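Local coordinates for PUA domain-containing protein (Pyrococcus horikoshii, PDB 3D79) that is of unknown function but carries a pre-PUA-like domain and a PUA domain, a pairing consistent with RNA binding, at residues 118-123 with 153-158. Sequence-based numbering, arbitrary orientation.
Sequences IVDADE and VMKEKN
Lys155 stretches from the helix across the backbone of Ala121 to meet Glu123, its ammonium NZ donating to Glu123 OE2 at 2.7 Å in a salt bridge. The two side chains cross at about a right angle, and the carboxylate accepts the hydrogen bond on its anti lone pair, the one turned from OE1. Lys155 runs straight to CD, which lies 3.5 Å from Ala121 O, and then bends at chi3 (73°), bringing CE within 3.6 Å of Asp120 OD1. Asp120 and Lys155 lie side by side and point the same way, yet Asp120 OD1 and Lys155 NZ stay 4.1 Å apart, too far for a salt bridge; a water spans the gap, donating to Asp120 OD1 and accepting from Lys155 NZ. The other carboxylate oxygen, OD2, forms a salt bridge with Arg96, so the Asp120 carboxylate has two cations close by, which would probably favour its charged form. Behind this polar edge the contact is apolar. Ala121 CB packs on Met154 CB at 3.9 Å, with Met154 SD almost as near, while Ile118 crosses Met154 obliquely and sets CD1 4.1 Å from that sulfur. Ala121 N is buried here without a polar partner. Val119 and Asp120 share Val98 of strand 96-99 as backbone partner, a classic beta bulge that turns the chain at Val119. In the PUA domain, helix 151-156 thus packs against strand 118-121, with Ile118 and Met154 both resting on Val97 of the antiparallel neighbour 96-99 and reaching Ala162 and Val163, respectively, of strand 161-165.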
ATOM      1  N   ILE A 118       6.477  12.446   9.849  1.00 15.63           N
ATOM      2  CA  ILE A 118       7.139  11.867   8.675  1.00 15.53           C
ATOM      3  C   ILE A 118       8.636  12.154   8.704  1.00 15.57           C
ATOM      4  O   ILE A 118       9.051  13.316   8.743  1.00 15.88           O
ATOM      5  CB  ILE A 118       6.494  12.371   7.357  1.00 15.42           C
ATOM      6  CG1 ILE A 118       5.048  11.867   7.261  1.00 15.01           C
ATOM      7  CG2 ILE A 118       7.315  11.920   6.125  1.00 16.04           C
ATOM      8  CD1 ILE A 118       4.254  12.439   6.110  1.00 15.42           C
ATOM      9  N   VAL A 119       9.434  11.085   8.660  1.00 15.59           N
ATOM     10  CA  VAL A 119      10.900  11.194   8.676  1.00 15.87           C
ATOM     11  C   VAL A 119      11.529  11.047   7.283  1.00 16.19           C
ATOM     12  O   VAL A 119      12.676  11.458   7.062  1.00 16.71           O
ATOM     13  CB  VAL A 119      11.551  10.210   9.681  1.00 15.96           C
ATOM     14  CG1 VAL A 119      11.125  10.540  11.108  1.00 15.67           C
ATOM     15  CG2 VAL A 119      11.229   8.767   9.342  1.00 16.02           C
ATOM     16  N   ASP A 120      10.785  10.452   6.353  1.00 15.81           N
ATOM     17  CA  ASP A 120      11.238  10.302   4.971  1.00 15.63           C
ATOM     18  C   ASP A 120      10.043   9.958   4.102  1.00 15.60           C
ATOM     19  O   ASP A 120       9.041   9.451   4.596  1.00 15.54           O
ATOM     20  CB  ASP A 120      12.291   9.188   4.859  1.00 15.98           C
ATOM     21  CG  ASP A 120      12.947   9.130   3.490  1.00 16.22           C
ATOM     22  OD1 ASP A 120      13.090  10.194   2.851  1.00 16.51           O
ATOM     23  OD2 ASP A 120      13.319   8.013   3.049  1.00 17.61           O
ATOM     24  N   ALA A 121      10.162  10.248   2.810  1.00 15.83           N
ATOM     25  CA  ALA A 121       9.140   9.915   1.829  1.00 16.08           C
ATOM     26  C   ALA A 121       9.797   9.816   0.463  1.00 16.45           C
ATOM     27  O   ALA A 121      10.816  10.455   0.210  1.00 16.46           O
ATOM     28  CB  ALA A 121       8.027  10.978   1.822  1.00 16.12           C
ATOM     29  N   ASP A 122       9.224   8.994  -0.405  1.00 16.86           N
ATOM     30  CA  ASP A 122       9.680   8.903  -1.785  1.00 17.73           C
ATOM     31  C   ASP A 122       9.401  10.223  -2.499  1.00 18.21           C
ATOM     32  O   ASP A 122       8.251  10.627  -2.631  1.00 18.11           O
ATOM     33  CB  ASP A 122       8.966   7.739  -2.477  1.00 17.59           C
ATOM     34  CG  ASP A 122       9.248   7.671  -3.968  1.00 18.42           C
ATOM     35  OD1 ASP A 122      10.268   8.234  -4.428  1.00 18.97           O
ATOM     36  OD2 ASP A 122       8.441   7.036  -4.672  1.00 18.20           O
ATOM     37  N   GLU A 123      10.456  10.893  -2.959  1.00 19.39           N
ATOM     38  CA  GLU A 123      10.289  12.184  -3.644  1.00 20.54           C
ATOM     39  C   GLU A 123       9.510  12.059  -4.961  1.00 20.64           C
ATOM     40  O   GLU A 123       9.032  13.055  -5.508  1.00 21.35           O
ATOM     41  CB  GLU A 123      11.640  12.871  -3.847  1.00 21.00           C
ATOM     42  CG  GLU A 123      12.332  13.231  -2.530  1.00 23.23           C
ATOM     43  CD  GLU A 123      13.197  14.476  -2.621  1.00 26.77           C
ATOM     44  OE1 GLU A 123      13.246  15.107  -3.701  1.00 28.64           O
ATOM     45  OE2 GLU A 123      13.830  14.826  -1.598  1.00 27.58           O
ATOM     46  N   VAL A 153       7.183  17.681  -0.441  1.00 18.34           N
ATOM     47  CA  VAL A 153       6.479  18.502   0.544  1.00 18.08           C
ATOM     48  C   VAL A 153       6.356  17.762   1.881  1.00 17.72           C
ATOM     49  O   VAL A 153       6.510  18.365   2.947  1.00 17.80           O
ATOM     50  CB  VAL A 153       5.117  19.009  -0.003  1.00 18.20           C
ATOM     51  CG1 VAL A 153       4.268  19.617   1.107  1.00 17.79           C
ATOM     52  CG2 VAL A 153       5.353  20.035  -1.110  1.00 18.76           C
ATOM     53  N   MET A 154       6.126  16.448   1.819  1.00 17.20           N
ATOM     54  CA  MET A 154       6.093  15.609   3.022  1.00 16.74           C
ATOM     55  C   MET A 154       7.384  15.696   3.836  1.00 17.03           C
ATOM     56  O   MET A 154       7.343  15.677   5.066  1.00 17.03           O
ATOM     57  CB  MET A 154       5.825  14.142   2.668  1.00 16.90           C
ATOM     58  CG  MET A 154       4.434  13.844   2.150  1.00 16.55           C
ATOM     59  SD  MET A 154       4.222  12.055   2.022  1.00 16.67           S
ATOM     60  CE  MET A 154       2.683  11.957   1.101  1.00 15.45           C
ATOM     61  N   LYS A 155       8.523  15.775   3.147  1.00 16.82           N
ATOM     62  CA  LYS A 155       9.824  15.870   3.808  1.00 17.47           C
ATOM     63  C   LYS A 155      10.120  17.262   4.375  1.00 17.55           C
ATOM     64  O   LYS A 155      10.851  17.395   5.358  1.00 17.83           O
ATOM     65  CB  LYS A 155      10.937  15.445   2.842  1.00 17.35           C
ATOM     66  CG  LYS A 155      10.904  13.956   2.506  1.00 17.27           C
ATOM     67  CD  LYS A 155      11.868  13.608   1.371  1.00 18.07           C
ATOM     68  CE  LYS A 155      13.314  13.657   1.834  1.00 20.02           C
ATOM     69  NZ  LYS A 155      14.261  13.509   0.687  1.00 20.65           N
ATOM     70  N   GLU A 156       9.545  18.282   3.744  1.00 17.76           N
ATOM     71  CA  GLU A 156       9.797  19.689   4.063  1.00 18.31           C
ATOM     72  C   GLU A 156       8.912  20.218   5.192  1.00 18.12           C
ATOM     73  O   GLU A 156       9.361  21.015   6.027  1.00 18.09           O
ATOM     74  CB  GLU A 156       9.584  20.535   2.803  1.00 18.93           C
ATOM     75  CG  GLU A 156       9.712  22.055   2.986  1.00 22.04           C
ATOM     76  CD  GLU A 156      11.154  22.549   3.127  1.00 26.17           C
ATOM     77  OE1 GLU A 156      12.103  21.814   2.763  1.00 27.40           O
ATOM     78  OE2 GLU A 156      11.333  23.693   3.608  1.00 28.36           O
ATOM     79  N   LYS A 157       7.655  19.787   5.202  1.00 17.56           N
ATOM     80  CA  LYS A 157       6.663  20.335   6.129  1.00 17.57           C
ATOM     81  C   LYS A 157       6.599  19.578   7.445  1.00 16.76           C
ATOM     82  O   LYS A 157       6.715  18.352   7.477  1.00 16.84           O
ATOM     83  CB  LYS A 157       5.273  20.370   5.485  1.00 17.84           C
ATOM     84  CG  LYS A 157       5.179  21.273   4.266  1.00 19.94           C
ATOM     85  CD  LYS A 157       3.774  21.815   4.068  1.00 24.56           C
ATOM     86  CE  LYS A 157       3.674  23.256   4.560  1.00 27.41           C
ATOM     87  NZ  LYS A 157       4.225  24.236   3.570  1.00 30.31           N
ATOM     88  N   ASN A 158       6.425  20.323   8.533  1.00 16.42           N
ATOM     89  CA  ASN A 158       6.168  19.716   9.835  1.00 15.84           C
ATOM     90  C   ASN A 158       4.728  19.968  10.305  1.00 15.86           C
ATOM     91  O   ASN A 158       4.403  19.715  11.463  1.00 15.78           O
ATOM     92  CB  ASN A 158       7.179  20.215  10.879  1.00 15.40           C
ATOM     93  CG  ASN A 158       6.981  21.686  11.240  1.00 15.38           C
ATOM     94  OD1 ASN A 158       6.708  22.521  10.379  1.00 15.79           O
ATOM     95  ND2 ASN A 158       7.141  22.005  12.520  1.00 14.98           N
TER
HETATM   96  O   HOH W   1      13.911  10.626   0.250  1.00 21.27           O